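Local coordinates for protein protocadherin-19 isoform 1 (Danio rerio, PDB 5CO1) that mediates calcium-dependent homophilic cell adhesion, robustly when in complex with the cadherin cdh2, and is essential for early neurulation in the anterior neural plate, at residues L70-Q83 against A94-N108. Numbering follows the deposited sequence.
With CA (calcium ion), chain F; CA (calcium ion), chain E; CA (calcium ion), chain G.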
loop_
_atom_site.group_PDB
_atom_site.type_symbol
_atom_site.label_atom_id
_atom_site.label_comp_id
_atom_site.label_asym_id
_atom_site.label_seq_id
_atom_site.Cartn_x
_atom_site.Cartn_y
_atom_site.Cartn_z
ATOM N N LEU A 70 6.950 10.285 -1.900
ATOM C CA LEU A 70 5.559 10.066 -2.288
ATOM C C LEU A 70 5.138 8.639 -2.043
ATOM O O LEU A 70 5.616 7.736 -2.735
ATOM C CB LEU A 70 5.385 10.322 -3.772
ATOM C CG LEU A 70 5.405 11.761 -4.239
ATOM C CD1 LEU A 70 5.214 11.764 -5.734
ATOM C CD2 LEU A 70 4.319 12.578 -3.572
ATOM N N ASP A 71 4.178 8.442 -1.135
ATOM C CA ASP A 71 3.753 7.108 -0.737
ATOM C C ASP A 71 2.274 6.978 -0.971
ATOM O O ASP A 71 1.494 7.695 -0.353
ATOM C CB ASP A 71 4.088 6.861 0.725
ATOM C CG ASP A 71 3.695 5.463 1.209
ATOM O OD1 ASP A 71 3.264 4.600 0.414
ATOM O OD2 ASP A 71 3.807 5.239 2.428
ATOM N N HIS A 72 1.903 6.146 -1.949
ATOM C CA HIS A 72 0.497 5.863 -2.243
ATOM C C HIS A 72 -0.270 5.380 -1.008
ATOM O O HIS A 72 -1.480 5.619 -0.875
ATOM C CB HIS A 72 0.387 4.786 -3.322
ATOM C CG HIS A 72 -1.010 4.337 -3.587
ATOM N ND1 HIS A 72 -1.812 4.926 -4.534
ATOM C CD2 HIS A 72 -1.748 3.348 -3.036
ATOM C CE1 HIS A 72 -2.974 4.299 -4.585
ATOM N NE2 HIS A 72 -2.957 3.327 -3.689
ATOM N N GLU A 73 0.397 4.600 -0.165
ATOM C CA GLU A 73 -0.297 3.993 0.983
ATOM C C GLU A 73 -0.578 5.056 2.080
ATOM O O GLU A 73 -1.565 4.961 2.811
ATOM C CB GLU A 73 0.493 2.793 1.519
ATOM C CG GLU A 73 0.442 1.566 0.607
ATOM C CD GLU A 73 1.246 1.700 -0.702
ATOM O OE1 GLU A 73 2.415 2.171 -0.677
ATOM O OE2 GLU A 73 0.718 1.292 -1.775
ATOM N N GLU A 74 0.196 6.141 2.049
ATOM C CA GLU A 74 -0.023 7.321 2.877
ATOM C C GLU A 74 -1.071 8.288 2.302
ATOM O O GLU A 74 -1.831 8.858 3.050
ATOM C CB GLU A 74 1.319 8.036 3.048
ATOM C CG GLU A 74 1.332 9.220 4.000
ATOM C CD GLU A 74 2.647 9.994 3.925
ATOM O OE1 GLU A 74 2.845 10.920 4.738
ATOM O OE2 GLU A 74 3.481 9.698 3.035
ATOM N N LEU A 75 -1.053 8.530 0.994
ATOM C CA LEU A 75 -2.050 9.392 0.340
ATOM C C LEU A 75 -2.027 9.279 -1.211
ATOM O O LEU A 75 -0.995 9.550 -1.830
ATOM C CB LEU A 75 -1.825 10.846 0.745
ATOM C CG LEU A 75 -2.832 11.889 0.243
ATOM C CD1 LEU A 75 -4.275 11.524 0.558
ATOM C CD2 LEU A 75 -2.519 13.255 0.828
ATOM N N HIS A 76 -3.204 8.990 -1.789
ATOM C CA HIS A 76 -3.421 8.677 -3.204
ATOM C C HIS A 76 -3.279 9.908 -4.080
ATOM O O HIS A 76 -2.804 9.823 -5.188
ATOM C CB HIS A 76 -4.869 8.181 -3.450
ATOM C CG HIS A 76 -5.216 6.885 -2.774
ATOM N ND1 HIS A 76 -4.396 6.264 -1.852
ATOM C CD2 HIS A 76 -6.336 6.126 -2.844
ATOM C CE1 HIS A 76 -4.966 5.147 -1.434
ATOM N NE2 HIS A 76 -6.148 5.045 -2.016
ATOM N N ILE A 77 -3.891 11.003 -3.660
ATOM C CA ILE A 77 -4.236 12.093 -4.559
ATOM C C ILE A 77 -3.969 13.410 -3.872
ATOM O O ILE A 77 -4.283 13.565 -2.713
ATOM C CB ILE A 77 -5.714 12.040 -4.956
ATOM C CG1 ILE A 77 -6.072 13.281 -5.780
ATOM C CG2 ILE A 77 -6.604 11.984 -3.724
ATOM C CD1 ILE A 77 -7.321 13.115 -6.626
ATOM N N HIS A 78 -3.284 14.317 -4.554
ATOM C CA HIS A 78 -2.929 15.624 -3.981
ATOM C C HIS A 78 -3.598 16.732 -4.799
ATOM O O HIS A 78 -3.598 16.689 -6.037
ATOM C CB HIS A 78 -1.414 15.829 -3.975
ATOM C CG HIS A 78 -0.677 14.882 -3.085
ATOM N ND1 HIS A 78 -0.194 15.250 -1.847
ATOM C CD2 HIS A 78 -0.271 13.603 -3.280
ATOM C CE1 HIS A 78 0.452 14.230 -1.306
ATOM N NE2 HIS A 78 0.429 13.223 -2.158
ATOM N N GLU A 79 -4.212 17.687 -4.103
ATOM C CA GLU A 79 -4.768 18.887 -4.740
ATOM C C GLU A 79 -3.892 20.046 -4.321
ATOM O O GLU A 79 -3.572 20.207 -3.140
ATOM C CB GLU A 79 -6.217 19.134 -4.292
ATOM C CG GLU A 79 -7.209 19.518 -5.391
ATOM C CD GLU A 79 -8.667 19.362 -4.953
ATOM O OE1 GLU A 79 -9.317 18.369 -5.365
ATOM O OE2 GLU A 79 -9.156 20.206 -4.160
ATOM N N ILE A 80 -3.393 20.779 -5.309
ATOM C CA ILE A 80 -2.558 21.945 -5.053
ATOM C C ILE A 80 -3.213 23.116 -5.756
ATOM O O ILE A 80 -3.793 22.949 -6.816
ATOM C CB ILE A 80 -1.123 21.757 -5.589
ATOM C CG1 ILE A 80 -0.597 20.356 -5.286
ATOM C CG2 ILE A 80 -0.178 22.783 -4.973
ATOM C CD1 ILE A 80 0.460 19.893 -6.265
ATOM N N ASP A 81 -3.195 24.274 -5.116
ATOM C CA ASP A 81 -3.686 25.481 -5.723
ATOM C C ASP A 81 -2.526 26.371 -6.036
ATOM O O ASP A 81 -1.699 26.651 -5.185
ATOM C CB ASP A 81 -4.670 26.191 -4.804
ATOM C CG ASP A 81 -5.869 25.322 -4.452
ATOM O OD1 ASP A 81 -6.781 25.196 -5.312
ATOM O OD2 ASP A 81 -5.891 24.766 -3.321
ATOM N N VAL A 82 -2.414 26.753 -7.297
ATOM C CA VAL A 82 -1.271 27.503 -7.736
ATOM C C VAL A 82 -1.726 28.874 -8.202
ATOM O O VAL A 82 -2.741 28.994 -8.879
ATOM C CB VAL A 82 -0.552 26.753 -8.858
ATOM C CG1 VAL A 82 0.813 27.373 -9.105
ATOM C CG2 VAL A 82 -0.366 25.297 -8.480
ATOM N N GLN A 83 -0.996 29.913 -7.829
ATOM C CA GLN A 83 -1.220 31.211 -8.458
ATOM C C GLN A 83 -0.027 31.812 -9.208
ATOM O O GLN A 83 1.138 31.404 -9.045
ATOM C CB GLN A 83 -1.753 32.211 -7.449
ATOM C CG GLN A 83 -0.752 32.680 -6.401
ATOM C CD GLN A 83 -1.210 33.957 -5.712
ATOM O OE1 GLN A 83 -2.356 34.053 -5.245
ATOM N NE2 GLN A 83 -0.352 34.971 -5.720
ATOM N N ALA A 94 -3.799 35.136 -11.206
ATOM C CA ALA A 94 -4.396 33.980 -11.864
ATOM C C ALA A 94 -4.203 32.766 -10.981
ATOM O O ALA A 94 -3.190 32.653 -10.321
ATOM C CB ALA A 94 -3.729 33.747 -13.208
ATOM N N HIS A 95 -5.141 31.829 -11.057
ATOM C CA HIS A 95 -5.188 30.643 -10.207
ATOM C C HIS A 95 -5.367 29.449 -11.112
ATOM O O HIS A 95 -6.047 29.538 -12.129
ATOM C CB HIS A 95 -6.373 30.734 -9.216
ATOM C CG HIS A 95 -6.240 31.872 -8.259
ATOM N ND1 HIS A 95 -5.330 31.855 -7.221
ATOM C CD2 HIS A 95 -6.693 33.148 -8.330
ATOM C CE1 HIS A 95 -5.315 33.034 -6.623
ATOM N NE2 HIS A 95 -6.130 33.838 -7.279
ATOM N N CYS A 96 -4.827 28.311 -10.709
ATOM C CA CYS A 96 -5.241 27.033 -11.263
ATOM C C CYS A 96 -5.172 25.983 -10.188
ATOM O O CYS A 96 -4.693 26.225 -9.077
ATOM C CB CYS A 96 -4.339 26.624 -12.438
ATOM S SG CYS A 96 -2.594 26.296 -12.016
ATOM N N LYS A 97 -5.678 24.811 -10.520
ATOM C CA LYS A 97 -5.616 23.685 -9.631
ATOM C C LYS A 97 -4.716 22.645 -10.293
ATOM O O LYS A 97 -4.754 22.456 -11.515
ATOM C CB LYS A 97 -7.022 23.138 -9.419
ATOM C CG LYS A 97 -7.120 22.016 -8.400
ATOM C CD LYS A 97 -8.573 21.604 -8.120
ATOM C CE LYS A 97 -9.454 22.771 -7.663
ATOM N NZ LYS A 97 -8.876 23.522 -6.506
ATOM N N VAL A 98 -3.836 22.040 -9.508
ATOM C CA VAL A 98 -3.038 20.902 -9.995
ATOM C C VAL A 98 -3.303 19.668 -9.145
ATOM O O VAL A 98 -3.064 19.685 -7.930
ATOM C CB VAL A 98 -1.536 21.209 -9.968
ATOM C CG1 VAL A 98 -0.770 20.050 -10.568
ATOM C CG2 VAL A 98 -1.261 22.487 -10.745
ATOM N N ILE A 99 -3.881 18.652 -9.781
ATOM C CA ILE A 99 -4.189 17.412 -9.128
ATOM C C ILE A 99 -3.128 16.358 -9.470
ATOM O O ILE A 99 -2.903 16.039 -10.628
ATOM C CB ILE A 99 -5.566 16.910 -9.549
ATOM C CG1 ILE A 99 -6.649 17.865 -9.062
ATOM C CG2 ILE A 99 -5.843 15.519 -8.992
ATOM C CD1 ILE A 99 -7.860 17.865 -9.983
ATOM N N VAL A 100 -2.435 15.876 -8.444
ATOM C CA VAL A 100 -1.412 14.858 -8.604
ATOM C C VAL A 100 -1.892 13.502 -8.100
ATOM O O VAL A 100 -2.139 13.334 -6.906
ATOM C CB VAL A 100 -0.145 15.265 -7.850
ATOM C CG1 VAL A 100 0.817 14.098 -7.747
ATOM C CG2 VAL A 100 0.498 16.442 -8.565
ATOM N N ASN A 101 -2.120 12.598 -9.043
ATOM C CA ASN A 101 -2.355 11.166 -8.794
ATOM C C ASN A 101 -1.064 10.407 -8.586
ATOM O O ASN A 101 -0.228 10.231 -9.518
ATOM C CB ASN A 101 -2.995 10.508 -10.015
ATOM C CG ASN A 101 -4.455 10.390 -9.882
ATOM O OD1 ASN A 101 -4.927 9.459 -9.231
ATOM N ND2 ASN A 101 -5.176 11.436 -10.293
ATOM N N VAL A 102 -0.985 9.834 -7.418
ATOM C CA VAL A 102 0.146 9.083 -7.046
ATOM C C VAL A 102 -0.173 7.660 -7.350
ATOM O O VAL A 102 -1.062 7.087 -6.753
ATOM C CB VAL A 102 0.419 9.231 -5.564
ATOM C CG1 VAL A 102 1.588 8.362 -5.168
ATOM C CG2 VAL A 102 0.726 10.676 -5.288
ATOM N N ILE A 103 0.623 7.064 -8.217
ATOM C CA ILE A 103 0.268 5.785 -8.764
ATOM C C ILE A 103 0.930 4.656 -8.009
ATOM O O ILE A 103 2.085 4.729 -7.645
ATOM C CB ILE A 103 0.459 5.799 -10.292
ATOM C CG1 ILE A 103 -0.718 6.587 -10.838
ATOM C CG2 ILE A 103 0.372 4.395 -10.890
ATOM C CD1 ILE A 103 -0.378 7.354 -12.053
ATOM N N ASP A 104 0.113 3.692 -7.622
ATOM C CA ASP A 104 0.550 2.640 -6.717
ATOM C C ASP A 104 1.439 1.663 -7.473
ATOM O O ASP A 104 1.159 1.321 -8.636
ATOM C CB ASP A 104 -0.647 1.924 -6.130
ATOM C CG ASP A 104 -0.278 0.610 -5.483
ATOM O OD1 ASP A 104 0.494 0.637 -4.495
ATOM O OD2 ASP A 104 -0.812 -0.439 -5.931
ATOM N N ILE A 105 2.575 1.358 -6.848
ATOM C CA ILE A 105 3.378 0.203 -7.181
ATOM C C ILE A 105 3.459 -0.844 -6.078
ATOM O O ILE A 105 3.077 -0.603 -4.930
ATOM C CB ILE A 105 4.808 0.604 -7.560
ATOM C CG1 ILE A 105 5.463 1.356 -6.405
ATOM C CG2 ILE A 105 4.803 1.462 -8.825
ATOM C CD1 ILE A 105 6.847 0.875 -6.086
ATOM N N ASN A 106 3.892 -2.045 -6.459
ATOM C CA ASN A 106 4.034 -3.121 -5.519
ATOM C C ASN A 106 5.278 -2.983 -4.636
ATOM O O ASN A 106 6.254 -3.658 -4.818
ATOM C CB ASN A 106 4.066 -4.430 -6.229
ATOM C CG ASN A 106 3.585 -5.559 -5.350
ATOM O OD1 ASN A 106 2.961 -5.332 -4.321
ATOM N ND2 ASN A 106 3.826 -6.777 -5.771
ATOM N N ASP A 107 5.207 -2.126 -3.640
ATOM C CA ASP A 107 6.282 -1.997 -2.685
ATOM C C ASP A 107 5.903 -2.587 -1.305
ATOM O O ASP A 107 6.476 -2.217 -0.313
ATOM C CB ASP A 107 6.694 -0.520 -2.561
ATOM C CG ASP A 107 5.533 0.402 -2.170
ATOM O OD1 ASP A 107 4.357 0.050 -2.419
ATOM O OD2 ASP A 107 5.802 1.528 -1.701
ATOM N N ASN A 108 4.909 -3.464 -1.245
ATOM C CA ASN A 108 4.471 -4.057 0.024
ATOM C C ASN A 108 4.212 -5.521 -0.147
ATOM O O ASN A 108 3.349 -5.912 -0.922
ATOM C CB ASN A 108 3.179 -3.404 0.539
ATOM C CG ASN A 108 3.427 -2.085 1.242
ATOM O OD1 ASN A 108 3.906 -2.072 2.366
ATOM N ND2 ASN A 108 3.201 -0.967 0.539
HETATM CA CA CA F . 2.329 0.569 -3.192
HETATM CA CA CA E . 4.421 2.845 -0.720
HETATM CA CA CA G . 1.827 -6.178 -2.547
HETATM O O HOH W 1 4.630 1.650 1.341
HETATM O O HOH W 2 6.015 4.370 -0.229
#
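From Val82-Cys96 to His78-Val100, strands 77-83 and 94-103 run antiparallel, their axes approaching to 4.6 Å, as a beta hairpin of the cadherin fold; far from its turn, loop 70-76 and segment 104-108 gather calcium ions at the junction of two repeats. Val82, Ile80 and His78 share the buried face with Cys96, Val98 and Val100; Val82 CG2 meets Val98 CG2 at 3.7 Å. On the other face Lys97 brings NZ to 2.9 Å from Asp81 OD1 in a salt bridge whose hydrogen bond is weak. Beyond the last bridge Val102 N still bonds to His76 O, and His72, with CG anti to the backbone N (chi1 174°), directs ND1 in the ring plane to Val102 O, 3.2 Å away and nearly straight (166°). Asp104 CB sits over the centre of that ring in a CH-pi contact, while His72 NE2 turns to Ser144 of the next repeat. Glu73, bent at chi2 (71°), shows how one carboxylate can serve two metals, OE1 on one calcium ion and OE2 on the other. Asp107 and Glu15 bridge the same pair; Asp143 joins the ion shared with Asp104. There Glu73 OE2 lies 2.8 Å from Asp104 OD1, while Asp104 OD2 is hydrogen-bonded to Asn147.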